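Local coordinates for protein arylsulfatase (Pseudoalteromonas sp. MB47, PDB 7AJ0) that probably hydrolyses sulfate esters of the algal polysaccharide fucoidan as a calcium-containing enzyme that assembles into a hexamer, at residues L55-D60 with D300-L305; G68-G73 with P356-W361; D84-E89 with T318-T323; Y177-V182 with S267-H272. One frame throughout, in Å; residues are numbered along the deposited sequence.

Contact 1 (L55-D60 with D300-L305); sequences LVLLVD and DITGEL. With CA (calcium ion), chain G.
Leu57 spreads its two methyls over two residues one turn apart on the helix 300-305: CD1 rests 3.7 Å from Thr302 CG2, and CD2 lies equally near Leu305 CD1. The fork is aimed by its first torsion, which sets CG beside the backbone N (chi1 -62°), with chi2 extended. Thr302 divides its two branches between tasks. Its methyl, anti to the backbone N, faces Leu57, while OG1 turns back along the helix to bond Val298 O, so the hydroxyl brings no unmet polar need into the hydrocarbon layer. Leu57 and Leu305 lie alongside each other, pointing opposite ways, and Leu55 adds a looser touch, its CD2 4.5 Å from Leu305 CB. Strand 55-59 and helix 300-305 run almost exactly antiparallel (174°), with axes 10.9 Å apart, an instance of how a helix packs on the central sheet of the alkaline phosphatase-like fold. Just beyond the strand, Asp60 leaves this apolar layer. Its OD1 binds the calcium ion at 2.2 Å, in company with Asp61, Cys102, Asp325 and Asn326, and its OD2 forms a salt bridge with Lys157. The chemistry therefore changes along one short segment: leucines seat the strand against its helix without any hydrogen bond between them, and the residue that follows the strand delivers a carboxylate to the metal, consistent with a buried framework that fixes where the calcium ligand stands.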
loop_
_atom_site.group_PDB
_atom_site.type_symbol
_atom_site.label_atom_id
_atom_site.label_comp_id
_atom_site.label_asym_id
_atom_site.label_seq_id
_atom_site.Cartn_x
_atom_site.Cartn_y
_atom_site.Cartn_z
ATOM N N LEU A 55 -34.970 23.535 -21.812
ATOM C CA LEU A 55 -33.615 23.562 -22.335
ATOM C C LEU A 55 -32.730 22.818 -21.351
ATOM O O LEU A 55 -32.585 23.244 -20.200
ATOM C CB LEU A 55 -33.123 24.999 -22.532
ATOM C CG LEU A 55 -31.666 25.159 -22.966
ATOM C CD1 LEU A 55 -31.437 24.585 -24.354
ATOM C CD2 LEU A 55 -31.261 26.628 -22.912
ATOM N N VAL A 56 -32.173 21.695 -21.789
ATOM C CA VAL A 56 -31.267 20.898 -20.973
ATOM C C VAL A 56 -29.856 21.148 -21.487
ATOM O O VAL A 56 -29.506 20.733 -22.596
ATOM C CB VAL A 56 -31.622 19.406 -21.018
ATOM C CG1 VAL A 56 -30.713 18.621 -20.081
ATOM C CG2 VAL A 56 -33.083 19.193 -20.658
ATOM N N LEU A 57 -29.047 21.846 -20.691
ATOM C CA LEU A 57 -27.642 22.077 -21.009
ATOM C C LEU A 57 -26.832 20.947 -20.384
ATOM O O LEU A 57 -26.684 20.881 -19.158
ATOM C CB LEU A 57 -27.181 23.435 -20.492
ATOM C CG LEU A 57 -27.888 24.655 -21.080
ATOM C CD1 LEU A 57 -27.467 25.919 -20.344
ATOM C CD2 LEU A 57 -27.598 24.772 -22.566
ATOM N N LEU A 58 -26.316 20.058 -21.221
ATOM C CA LEU A 58 -25.643 18.844 -20.774
ATOM C C LEU A 58 -24.163 18.970 -21.111
ATOM O O LEU A 58 -23.769 18.844 -22.273
ATOM C CB LEU A 58 -26.267 17.619 -21.433
ATOM C CG LEU A 58 -25.873 16.248 -20.892
ATOM C CD1 LEU A 58 -26.292 16.078 -19.441
ATOM C CD2 LEU A 58 -26.501 15.171 -21.766
ATOM N N VAL A 59 -23.351 19.226 -20.096
ATOM C CA VAL A 59 -21.904 19.291 -20.257
ATOM C C VAL A 59 -21.330 17.894 -20.067
ATOM O O VAL A 59 -21.822 17.108 -19.251
ATOM C CB VAL A 59 -21.282 20.292 -19.267
ATOM C CG1 VAL A 59 -19.809 20.497 -19.580
ATOM C CG2 VAL A 59 -22.030 21.613 -19.317
ATOM N N ASP A 60 -20.281 17.584 -20.821
ATOM C CA ASP A 60 -19.694 16.252 -20.828
ATOM C C ASP A 60 -18.549 16.180 -19.826
ATOM O O ASP A 60 -17.644 17.019 -19.847
ATOM C CB ASP A 60 -19.201 15.906 -22.236
ATOM C CG ASP A 60 -18.956 14.422 -22.428
ATOM O OD1 ASP A 60 -19.165 13.649 -21.474
ATOM O OD2 ASP A 60 -18.555 14.027 -23.543
ATOM N N ASP A 300 -19.515 30.700 -21.732
ATOM C CA ASP A 300 -19.940 31.755 -22.646
ATOM C C ASP A 300 -21.111 31.297 -23.506
ATOM O O ASP A 300 -22.064 32.055 -23.723
ATOM C CB ASP A 300 -18.773 32.194 -23.530
ATOM C CG ASP A 300 -17.816 33.129 -22.815
ATOM O OD1 ASP A 300 -18.087 33.491 -21.650
ATOM O OD2 ASP A 300 -16.791 33.506 -23.420
ATOM N N ILE A 301 -21.057 30.063 -24.010
ATOM C CA ILE A 301 -22.161 29.545 -24.813
ATOM C C ILE A 301 -23.430 29.471 -23.976
ATOM O O ILE A 301 -24.522 29.812 -24.448
ATOM C CB ILE A 301 -21.784 28.178 -25.414
ATOM C CG1 ILE A 301 -20.701 28.365 -26.481
ATOM C CG2 ILE A 301 -23.006 27.492 -26.000
ATOM C CD1 ILE A 301 -19.992 27.084 -26.882
ATOM N N THR A 302 -23.306 29.039 -22.718
ATOM C CA THR A 302 -24.449 29.038 -21.812
ATOM C C THR A 302 -25.082 30.422 -21.726
ATOM O O THR A 302 -26.306 30.567 -21.823
ATOM C CB THR A 302 -24.013 28.563 -20.424
ATOM O OG1 THR A 302 -23.580 27.198 -20.495
ATOM C CG2 THR A 302 -25.159 28.689 -19.424
ATOM N N GLY A 303 -24.259 31.456 -21.543
ATOM C CA GLY A 303 -24.788 32.803 -21.478
ATOM C C GLY A 303 -25.412 33.266 -22.778
ATOM O O GLY A 303 -26.397 34.012 -22.764
ATOM N N GLU A 304 -24.857 32.835 -23.913
ATOM C CA GLU A 304 -25.421 33.220 -25.202
ATOM C C GLU A 304 -26.808 32.616 -25.399
ATOM O O GLU A 304 -27.709 33.280 -25.925
ATOM C CB GLU A 304 -24.482 32.791 -26.332
ATOM C CG GLU A 304 -23.171 33.574 -26.395
ATOM C CD GLU A 304 -22.092 32.856 -27.195
ATOM O OE1 GLU A 304 -22.423 31.883 -27.904
ATOM O OE2 GLU A 304 -20.909 33.260 -27.109
ATOM N N LEU A 305 -27.000 31.364 -24.980
ATOM C CA LEU A 305 -28.310 30.736 -25.115
ATOM C C LEU A 305 -29.328 31.374 -24.176
ATOM O O LEU A 305 -30.496 31.546 -24.543
ATOM C CB LEU A 305 -28.198 29.235 -24.854
ATOM C CG LEU A 305 -27.406 28.441 -25.893
ATOM C CD1 LEU A 305 -27.283 26.977 -25.488
ATOM C CD2 LEU A 305 -28.057 28.563 -27.264
HETATM CA CA CA G . -19.490 11.857 -20.283
#

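Contact 2 (G68-G73 with P356-W361); sequences GVYGGG and PGIAYW
Tyr70 reaches strand 356-360 with the far end of its ring, where OH accepts a nearly straight hydrogen bond from Gly357 N (2.9 Å, 169° at the hydrogen). The same oxygen is hydrogen-bonded to Leu93 O, on the strand antiparallel to 354-360, so one phenol ties a loop to two neighbours in the sheet. Packing is closest around this end of the ring. Pro356 lies over one face, its CB 3.9 Å from Tyr70 CE2, while Ile358 comes in at the edge, with CG1 4.2 Å from the same carbon. Arg92 adds a cation-pi contact and Trp64 meets the ring edge-to-face, so the aromatic group is held from several directions. The loop side is looser. Val69, partly exposed, points toward the strand, yet its CG1 stays 4.9 Å from Ile358 CD1, and behind Tyr70 the chain turns through three glycines; Gly71, with phi at 108°, takes a conformation that suits glycine, and its N bonds Gly68 O. A phenylalanine in place of Tyr70 would keep the ring but lose the hydroxyl, and would probably leave the Gly357 N-H and Leu93 O without this partner. What emerges is a buried hydroxyl matched by backbone groups, with its ring packed among Pro356, Ile358, Trp64 and Arg92, which are likely to keep it from turning, fastening the glycine-rich loop to the sulfatase core.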
loop_
_atom_site.group_PDB
_atom_site.type_symbol
_atom_site.label_atom_id
_atom_site.label_comp_id
_atom_site.label_asym_id
_atom_site.label_seq_id
_atom_site.Cartn_x
_atom_site.Cartn_y
_atom_site.Cartn_z
ATOM N N GLY A 68 -17.852 27.691 -10.366
ATOM C CA GLY A 68 -17.438 28.456 -9.202
ATOM C C GLY A 68 -18.436 28.386 -8.064
ATOM O O GLY A 68 -18.055 28.346 -6.891
ATOM N N VAL A 69 -19.730 28.368 -8.390
ATOM C CA VAL A 69 -20.767 28.332 -7.365
ATOM C C VAL A 69 -20.822 27.000 -6.639
ATOM O O VAL A 69 -21.467 26.907 -5.588
ATOM C CB VAL A 69 -22.124 28.682 -8.013
ATOM C CG1 VAL A 69 -22.619 27.533 -8.876
ATOM C CG2 VAL A 69 -23.142 29.042 -6.951
ATOM N N TYR A 70 -20.155 25.972 -7.158
ATOM C CA TYR A 70 -20.022 24.696 -6.470
ATOM C C TYR A 70 -18.698 24.560 -5.725
ATOM O O TYR A 70 -18.443 23.507 -5.134
ATOM C CB TYR A 70 -20.149 23.534 -7.462
ATOM C CG TYR A 70 -21.567 23.118 -7.777
ATOM C CD1 TYR A 70 -22.217 22.167 -7.003
ATOM C CD2 TYR A 70 -22.245 23.661 -8.858
ATOM C CE1 TYR A 70 -23.507 21.776 -7.292
ATOM C CE2 TYR A 70 -23.537 23.276 -9.154
ATOM C CZ TYR A 70 -24.162 22.333 -8.369
ATOM O OH TYR A 70 -25.448 21.949 -8.662
ATOM N N GLY A 71 -17.852 25.584 -5.749
ATOM C CA GLY A 71 -16.576 25.542 -5.073
ATOM C C GLY A 71 -15.360 25.436 -5.966
ATOM O O GLY A 71 -14.267 25.151 -5.460
ATOM N N GLY A 72 -15.511 25.647 -7.271
ATOM C CA GLY A 72 -14.380 25.652 -8.175
ATOM C C GLY A 72 -14.185 26.993 -8.852
ATOM O O GLY A 72 -13.792 27.971 -8.208
ATOM N N GLY A 73 -14.463 27.051 -10.152
ATOM C CA GLY A 73 -14.346 28.281 -10.908
ATOM C C GLY A 73 -13.014 28.977 -10.736
ATOM O O GLY A 73 -11.972 28.446 -11.127
ATOM N N PRO A 356 -23.004 18.181 -11.027
ATOM C CA PRO A 356 -23.675 19.480 -10.899
ATOM C C PRO A 356 -25.082 19.425 -11.466
ATOM O O PRO A 356 -25.360 18.714 -12.435
ATOM C CB PRO A 356 -22.790 20.433 -11.716
ATOM C CG PRO A 356 -21.523 19.683 -11.989
ATOM C CD PRO A 356 -21.878 18.229 -11.977
ATOM N N GLY A 357 -25.971 20.202 -10.854
ATOM C CA GLY A 357 -27.345 20.279 -11.307
ATOM C C GLY A 357 -28.010 21.587 -10.938
ATOM O O GLY A 357 -28.181 21.889 -9.753
ATOM N N ILE A 358 -28.393 22.373 -11.939
ATOM C CA ILE A 358 -28.968 23.693 -11.724
ATOM C C ILE A 358 -30.291 23.769 -12.469
ATOM O O ILE A 358 -30.369 23.400 -13.646
ATOM C CB ILE A 358 -28.025 24.817 -12.199
ATOM C CG1 ILE A 358 -26.694 24.746 -11.456
ATOM C CG2 ILE A 358 -28.681 26.180 -11.998
ATOM C CD1 ILE A 358 -25.575 25.491 -12.152
ATOM N N ALA A 359 -31.325 24.247 -11.784
ATOM C CA ALA A 359 -32.636 24.476 -12.378
ATOM C C ALA A 359 -32.929 25.968 -12.313
ATOM O O ALA A 359 -32.916 26.558 -11.227
ATOM C CB ALA A 359 -33.718 23.675 -11.654
ATOM N N TYR A 360 -33.178 26.575 -13.472
ATOM C CA TYR A 360 -33.497 27.994 -13.574
ATOM C C TYR A 360 -34.793 28.152 -14.353
ATOM O O TYR A 360 -34.940 27.582 -15.440
ATOM C CB TYR A 360 -32.365 28.767 -14.260
ATOM C CG TYR A 360 -32.681 30.222 -14.517
ATOM C CD1 TYR A 360 -32.451 31.185 -13.545
ATOM C CD2 TYR A 360 -33.207 30.634 -15.735
ATOM C CE1 TYR A 360 -32.739 32.514 -13.775
ATOM C CE2 TYR A 360 -33.500 31.961 -15.976
ATOM C CZ TYR A 360 -33.264 32.898 -14.992
ATOM O OH TYR A 360 -33.552 34.223 -15.223
ATOM N N TRP A 361 -35.732 28.919 -13.800
ATOM C CA TRP A 361 -37.007 29.177 -14.472
ATOM C C TRP A 361 -37.500 30.543 -14.001
ATOM O O TRP A 361 -38.037 30.668 -12.897
ATOM C CB TRP A 361 -38.018 28.076 -14.180
ATOM C CG TRP A 361 -39.172 28.027 -15.154
ATOM C CD1 TRP A 361 -39.571 29.016 -16.006
ATOM C CD2 TRP A 361 -40.067 26.928 -15.369
ATOM N NE1 TRP A 361 -40.659 28.604 -16.735
ATOM C CE2 TRP A 361 -40.982 27.324 -16.367
ATOM C CE3 TRP A 361 -40.184 25.648 -14.818
ATOM C CZ2 TRP A 361 -42.000 26.487 -16.821
ATOM C CZ3 TRP A 361 -41.194 24.818 -15.272
ATOM C CH2 TRP A 361 -42.090 25.241 -16.263
#

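Contact 3 (D84-E89 with T318-T323); sequences DKLANE and TLIIFT
Asp84 OD1 is gripped twice, by Thr80 OG1 and by Val69 N, so the carboxylate ties helix 81-88 to the residue just before it and to the loop further back. That helix lies against the central sheet of the alkaline phosphatase-like alpha/beta fold, and on its inner face Leu86 makes the touch with strand 318-323. The meeting is wholly apolar and rather light. Leu86 holds CG beside its backbone N with the rest of the chain extended, which carries CD1 toward two residues of the strand at once. Ile320 answers with CG2, 4.2 Å from Leu86 CD1; Phe322 answers with CB. The two strand residues alternate with Ile321, which points away, and so share one face of the sheet. Leu86 also touches Thr302 of helix 290-311 and Tyr360 of the neighbouring strand, placing it where two helices and two strands converge. The helix ends here: Asn88 N still bonds Asp84 O at 2.9 Å, and Glu89 is the first residue to leave helical backbone angles. Phe322 turns its ring elsewhere, because CG is anti to its backbone N (chi1 -180°); the aromatic group settles among Leu57, Val59, Leu62 and Thr302. Leu86 is thus left with the root of that side chain, its CD1 standing 4.5 Å from Phe322 CB.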
loop_
_atom_site.group_PDB
_atom_site.type_symbol
_atom_site.label_atom_id
_atom_site.label_comp_id
_atom_site.label_asym_id
_atom_site.label_seq_id
_atom_site.Cartn_x
_atom_site.Cartn_y
_atom_site.Cartn_z
ATOM N N ASP A 84 -22.749 30.503 -12.831
ATOM C CA ASP A 84 -22.989 30.958 -11.466
ATOM C C ASP A 84 -24.290 31.743 -11.378
ATOM O O ASP A 84 -25.041 31.613 -10.404
ATOM C CB ASP A 84 -21.816 31.814 -10.981
ATOM C CG ASP A 84 -20.538 31.009 -10.802
ATOM O OD1 ASP A 84 -20.566 29.781 -11.034
ATOM O OD2 ASP A 84 -19.503 31.605 -10.430
ATOM N N LYS A 85 -24.581 32.556 -12.396
ATOM C CA LYS A 85 -25.770 33.400 -12.357
ATOM C C LYS A 85 -27.041 32.571 -12.508
ATOM O O LYS A 85 -28.062 32.875 -11.882
ATOM C CB LYS A 85 -25.673 34.471 -13.441
ATOM C CG LYS A 85 -26.671 35.604 -13.296
ATOM C CD LYS A 85 -26.320 36.770 -14.211
ATOM C CE LYS A 85 -27.405 37.842 -14.200
ATOM N NZ LYS A 85 -27.593 38.462 -12.855
ATOM N N LEU A 86 -26.997 31.512 -13.324
ATOM C CA LEU A 86 -28.125 30.587 -13.380
ATOM C C LEU A 86 -28.424 30.008 -12.001
ATOM O O LEU A 86 -29.587 29.925 -11.589
ATOM C CB LEU A 86 -27.844 29.454 -14.368
ATOM C CG LEU A 86 -28.066 29.693 -15.860
ATOM C CD1 LEU A 86 -27.758 28.417 -16.646
ATOM C CD2 LEU A 86 -29.482 30.164 -16.150
ATOM N N ALA A 87 -27.382 29.607 -11.270
ATOM C CA ALA A 87 -27.585 28.984 -9.968
ATOM C C ALA A 87 -28.060 29.999 -8.934
ATOM O O ALA A 87 -28.987 29.726 -8.164
ATOM C CB ALA A 87 -26.289 28.315 -9.505
ATOM N N ASN A 88 -27.428 31.174 -8.892
ATOM C CA ASN A 88 -27.770 32.149 -7.862
ATOM C C ASN A 88 -29.145 32.761 -8.096
ATOM O O ASN A 88 -29.809 33.173 -7.138
ATOM C CB ASN A 88 -26.703 33.242 -7.803
ATOM C CG ASN A 88 -25.370 32.727 -7.291
ATOM O OD1 ASN A 88 -25.317 31.763 -6.527
ATOM N ND2 ASN A 88 -24.287 33.371 -7.709
ATOM N N GLU A 89 -29.586 32.836 -9.346
ATOM C CA GLU A 89 -30.928 33.301 -9.672
ATOM C C GLU A 89 -31.909 32.151 -9.833
ATOM O O GLU A 89 -33.029 32.363 -10.309
ATOM C CB GLU A 89 -30.889 34.151 -10.942
ATOM C CG GLU A 89 -30.176 35.473 -10.738
ATOM C CD GLU A 89 -29.764 36.125 -12.037
ATOM O OE1 GLU A 89 -30.156 35.626 -13.113
ATOM O OE2 GLU A 89 -29.038 37.139 -11.978
ATOM N N THR A 318 -39.568 28.992 -20.132
ATOM C CA THR A 318 -38.525 28.028 -20.449
ATOM C C THR A 318 -37.871 27.550 -19.163
ATOM O O THR A 318 -37.296 28.350 -18.418
ATOM C CB THR A 318 -37.472 28.637 -21.383
ATOM O OG1 THR A 318 -38.103 29.107 -22.580
ATOM C CG2 THR A 318 -36.417 27.602 -21.739
ATOM N N LEU A 319 -37.965 26.250 -18.906
ATOM C CA LEU A 319 -37.199 25.619 -17.840
ATOM C C LEU A 319 -35.796 25.328 -18.359
ATOM O O LEU A 319 -35.636 24.637 -19.371
ATOM C CB LEU A 319 -37.891 24.340 -17.383
ATOM C CG LEU A 319 -37.118 23.412 -16.448
ATOM C CD1 LEU A 319 -36.739 24.126 -15.159
ATOM C CD2 LEU A 319 -37.944 22.162 -16.165
ATOM N N ILE A 320 -34.783 25.870 -17.685
ATOM C CA ILE A 320 -33.388 25.642 -18.041
ATOM C C ILE A 320 -32.777 24.726 -16.991
ATOM O O ILE A 320 -32.777 25.050 -15.796
ATOM C CB ILE A 320 -32.597 26.954 -18.149
ATOM C CG1 ILE A 320 -33.230 27.874 -19.192
ATOM C CG2 ILE A 320 -31.141 26.667 -18.512
ATOM C CD1 ILE A 320 -32.486 29.184 -19.397
ATOM N N ILE A 321 -32.256 23.588 -17.435
ATOM C CA ILE A 321 -31.559 22.639 -16.575
ATOM C C ILE A 321 -30.119 22.549 -17.059
ATOM O O ILE A 321 -29.869 22.244 -18.233
ATOM C CB ILE A 321 -32.232 21.258 -16.579
ATOM C CG1 ILE A 321 -33.576 21.333 -15.851
ATOM C CG2 ILE A 321 -31.323 20.223 -15.932
ATOM C CD1 ILE A 321 -34.411 20.070 -15.941
ATOM N N PHE A 322 -29.179 22.826 -16.162
ATOM C CA PHE A 322 -27.749 22.727 -16.437
ATOM C C PHE A 322 -27.202 21.569 -15.614
ATOM O O PHE A 322 -27.342 21.559 -14.386
ATOM C CB PHE A 322 -27.037 24.035 -16.091
ATOM C CG PHE A 322 -25.560 24.010 -16.358
ATOM C CD1 PHE A 322 -24.684 23.498 -15.418
ATOM C CD2 PHE A 322 -25.047 24.504 -17.547
ATOM C CE1 PHE A 322 -23.325 23.472 -15.661
ATOM C CE2 PHE A 322 -23.689 24.482 -17.794
ATOM C CZ PHE A 322 -22.827 23.965 -16.850
ATOM N N THR A 323 -26.589 20.598 -16.280
ATOM C CA THR A 323 -26.141 19.397 -15.588
ATOM C C THR A 323 -25.015 18.748 -16.382
ATOM O O THR A 323 -24.617 19.227 -17.447
ATOM C CB THR A 323 -27.309 18.424 -15.375
ATOM O OG1 THR A 323 -26.886 17.327 -14.557
ATOM C CG2 THR A 323 -27.814 17.881 -16.703
#

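Contact 4 (Y177-V182 with S267-H272); sequences YGLPSV and SFSKIH
Val182 and His272 make the CH-pi contact that joins these two loops. The valine methyl CG2 stands almost squarely over the imidazole, 3.5 Å from the ring centroid and 14° off the ring normal, and the two side chains stand roughly perpendicular. Its nearest ring atom is NE2, at 3.4 Å from CG2. In Val182 the methyl that does the touching is anti to the backbone N, at the price of putting CG1 in the crowded position between the N and the carbonyl carbon. Ordinary van der Waals contact is thinner: Leu179 brings CD2 to 4.0 Å from Ser269 OG. That hydroxyl is not left to the leucine, since it is hydrogen-bonded to Gln183 OE1. Within the loop 267-272, hydrogen bonding shapes the backbone, with His272 N bonded to Ser269 O at 3.2 Å across a turn that includes a cis peptide before Ile271. The imidazole also touches Asp60 and Asp61, two calcium ligands, and its side chain lies about 5 Å from the metal at nearest approach, so the valine covers a ring placed beside the metal site. An alanine at His272 would remove the flat surface under Val182 and would probably open a gap beside those two aspartates. Around this meeting, Leu179 packs on Ile240 of helix 240-258 and on Tyr186 of helix 183-187, Phe268 touches Ile301 of helix 290-311, and the two loops follow strands 175-177 and 262-267 of the central sheet.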
loop_
_atom_site.group_PDB
_atom_site.type_symbol
_atom_site.label_atom_id
_atom_site.label_comp_id
_atom_site.label_asym_id
_atom_site.label_seq_id
_atom_site.Cartn_x
_atom_site.Cartn_y
_atom_site.Cartn_z
ATOM N N TYR A 177 -28.364 17.146 -34.684
ATOM C CA TYR A 177 -27.175 17.756 -35.269
ATOM C C TYR A 177 -26.054 17.614 -34.248
ATOM O O TYR A 177 -26.075 18.294 -33.219
ATOM C CB TYR A 177 -27.418 19.222 -35.615
ATOM C CG TYR A 177 -26.274 19.859 -36.375
ATOM C CD1 TYR A 177 -25.058 20.110 -35.756
ATOM C CD2 TYR A 177 -26.410 20.208 -37.713
ATOM C CE1 TYR A 177 -24.009 20.684 -36.445
ATOM C CE2 TYR A 177 -25.364 20.787 -38.411
ATOM C CZ TYR A 177 -24.169 21.023 -37.769
ATOM O OH TYR A 177 -23.122 21.596 -38.449
ATOM N N GLY A 178 -25.091 16.747 -34.525
ATOM C CA GLY A 178 -23.953 16.643 -33.622
ATOM C C GLY A 178 -23.169 15.361 -33.848
ATOM O O GLY A 178 -23.139 14.823 -34.956
ATOM N N LEU A 179 -22.543 14.897 -32.769
ATOM C CA LEU A 179 -21.615 13.780 -32.838
ATOM C C LEU A 179 -22.352 12.469 -32.610
ATOM O O LEU A 179 -22.925 12.277 -31.529
ATOM C CB LEU A 179 -20.522 13.929 -31.793
ATOM C CG LEU A 179 -19.683 15.204 -31.754
ATOM C CD1 LEU A 179 -20.457 16.381 -31.189
ATOM C CD2 LEU A 179 -18.415 14.955 -30.937
ATOM N N PRO A 180 -22.372 11.552 -33.580
ATOM C CA PRO A 180 -22.874 10.202 -33.272
ATOM C C PRO A 180 -22.138 9.535 -32.124
ATOM O O PRO A 180 -22.764 8.862 -31.300
ATOM C CB PRO A 180 -22.678 9.448 -34.597
ATOM C CG PRO A 180 -22.747 10.508 -35.641
ATOM C CD PRO A 180 -22.123 11.735 -35.024
ATOM N N SER A 181 -20.824 9.707 -32.043
ATOM C CA SER A 181 -20.002 9.026 -31.037
ATOM C C SER A 181 -19.549 10.073 -29.980
ATOM O O SER A 181 -20.372 10.507 -29.201
ATOM C CB SER A 181 -18.828 8.312 -31.698
ATOM O OG SER A 181 -17.950 9.212 -32.330
ATOM N N VAL A 182 -18.286 10.473 -30.012
ATOM C CA VAL A 182 -17.712 11.230 -28.895
ATOM C C VAL A 182 -16.457 11.937 -29.376
ATOM O O VAL A 182 -15.855 11.549 -30.371
ATOM C CB VAL A 182 -17.429 10.285 -27.696
ATOM C CG1 VAL A 182 -16.443 9.182 -28.102
ATOM C CG2 VAL A 182 -16.914 11.053 -26.491
ATOM N N SER A 267 -26.109 19.326 -26.024
ATOM C CA SER A 267 -25.145 18.381 -25.465
ATOM C C SER A 267 -23.746 18.802 -25.901
ATOM O O SER A 267 -23.262 18.400 -26.959
ATOM C CB SER A 267 -25.491 16.957 -25.923
ATOM O OG SER A 267 -24.519 16.016 -25.504
ATOM N N PHE A 268 -23.096 19.616 -25.070
ATOM C CA PHE A 268 -21.743 20.057 -25.370
ATOM C C PHE A 268 -20.844 18.863 -25.664
ATOM O O PHE A 268 -20.987 17.792 -25.066
ATOM C CB PHE A 268 -21.141 20.834 -24.194
ATOM C CG PHE A 268 -21.826 22.130 -23.890
ATOM C CD1 PHE A 268 -21.439 23.297 -24.523
ATOM C CD2 PHE A 268 -22.834 22.189 -22.945
ATOM C CE1 PHE A 268 -22.058 24.493 -24.235
ATOM C CE2 PHE A 268 -23.456 23.385 -22.653
ATOM C CZ PHE A 268 -23.065 24.538 -23.298
ATOM N N SER A 269 -19.901 19.055 -26.587
ATOM C CA SER A 269 -18.807 18.099 -26.715
ATOM C C SER A 269 -17.822 18.254 -25.562
ATOM O O SER A 269 -17.282 17.264 -25.057
ATOM C CB SER A 269 -18.089 18.280 -28.049
ATOM O OG SER A 269 -16.942 17.447 -28.111
ATOM N N LYS A 270 -17.572 19.486 -25.137
ATOM C CA LYS A 270 -16.717 19.725 -23.982
ATOM C C LYS A 270 -17.396 19.211 -22.716
ATOM O O LYS A 270 -18.625 19.166 -22.631
ATOM C CB LYS A 270 -16.405 21.213 -23.863
ATOM C CG LYS A 270 -15.472 21.723 -24.945
ATOM C CD LYS A 270 -15.632 23.218 -25.168
ATOM C CE LYS A 270 -14.667 23.716 -26.238
ATOM N NZ LYS A 270 -14.837 23.005 -27.539
ATOM N N ILE A 271 -16.592 18.819 -21.716
ATOM C CA ILE A 271 -15.143 18.923 -21.720
ATOM C C ILE A 271 -14.481 17.553 -21.890
ATOM O O ILE A 271 -13.494 17.238 -21.225
ATOM C CB ILE A 271 -14.633 19.582 -20.411
ATOM C CG1 ILE A 271 -15.120 18.795 -19.188
ATOM C CG2 ILE A 271 -15.102 21.025 -20.322
ATOM C CD1 ILE A 271 -14.490 19.242 -17.891
ATOM N N HIS A 272 -15.040 16.735 -22.775
ATOM C CA HIS A 272 -14.440 15.445 -23.080
ATOM C C HIS A 272 -13.085 15.641 -23.753
ATOM O O HIS A 272 -12.877 16.589 -24.515
ATOM C CB HIS A 272 -15.360 14.633 -23.992
ATOM C CG HIS A 272 -15.190 13.151 -23.863
ATOM N ND1 HIS A 272 -14.067 12.486 -24.306
ATOM C CD2 HIS A 272 -16.010 12.204 -23.347
ATOM C CE1 HIS A 272 -14.201 11.194 -24.066
ATOM N NE2 HIS A 272 -15.370 10.997 -23.483
#

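Overall arrangement
From the N terminus, the chain opens contact 1 on strand 53-59, contact 2 in the loop that follows, contact 3 on helix 81-88 and contact 4 at 177-182. Closure comes in another order. Contact 4 closes first, at 267-272, and so nests within the other three; contact 1 closes next on helix 290-311, crossing both contacts 2 and 3; contact 3 closes on strand 318-324 inside contact 2, which closes last on strand 354-360. Strands 53-59, 318-324 and 354-360 are successive neighbours in one sheet, which joins contacts 1, 2 and 3. Probable backbone hydrogen bonds of Asp60 with Lys270 and Ile271 link contact 1 to contact 4 near the calcium.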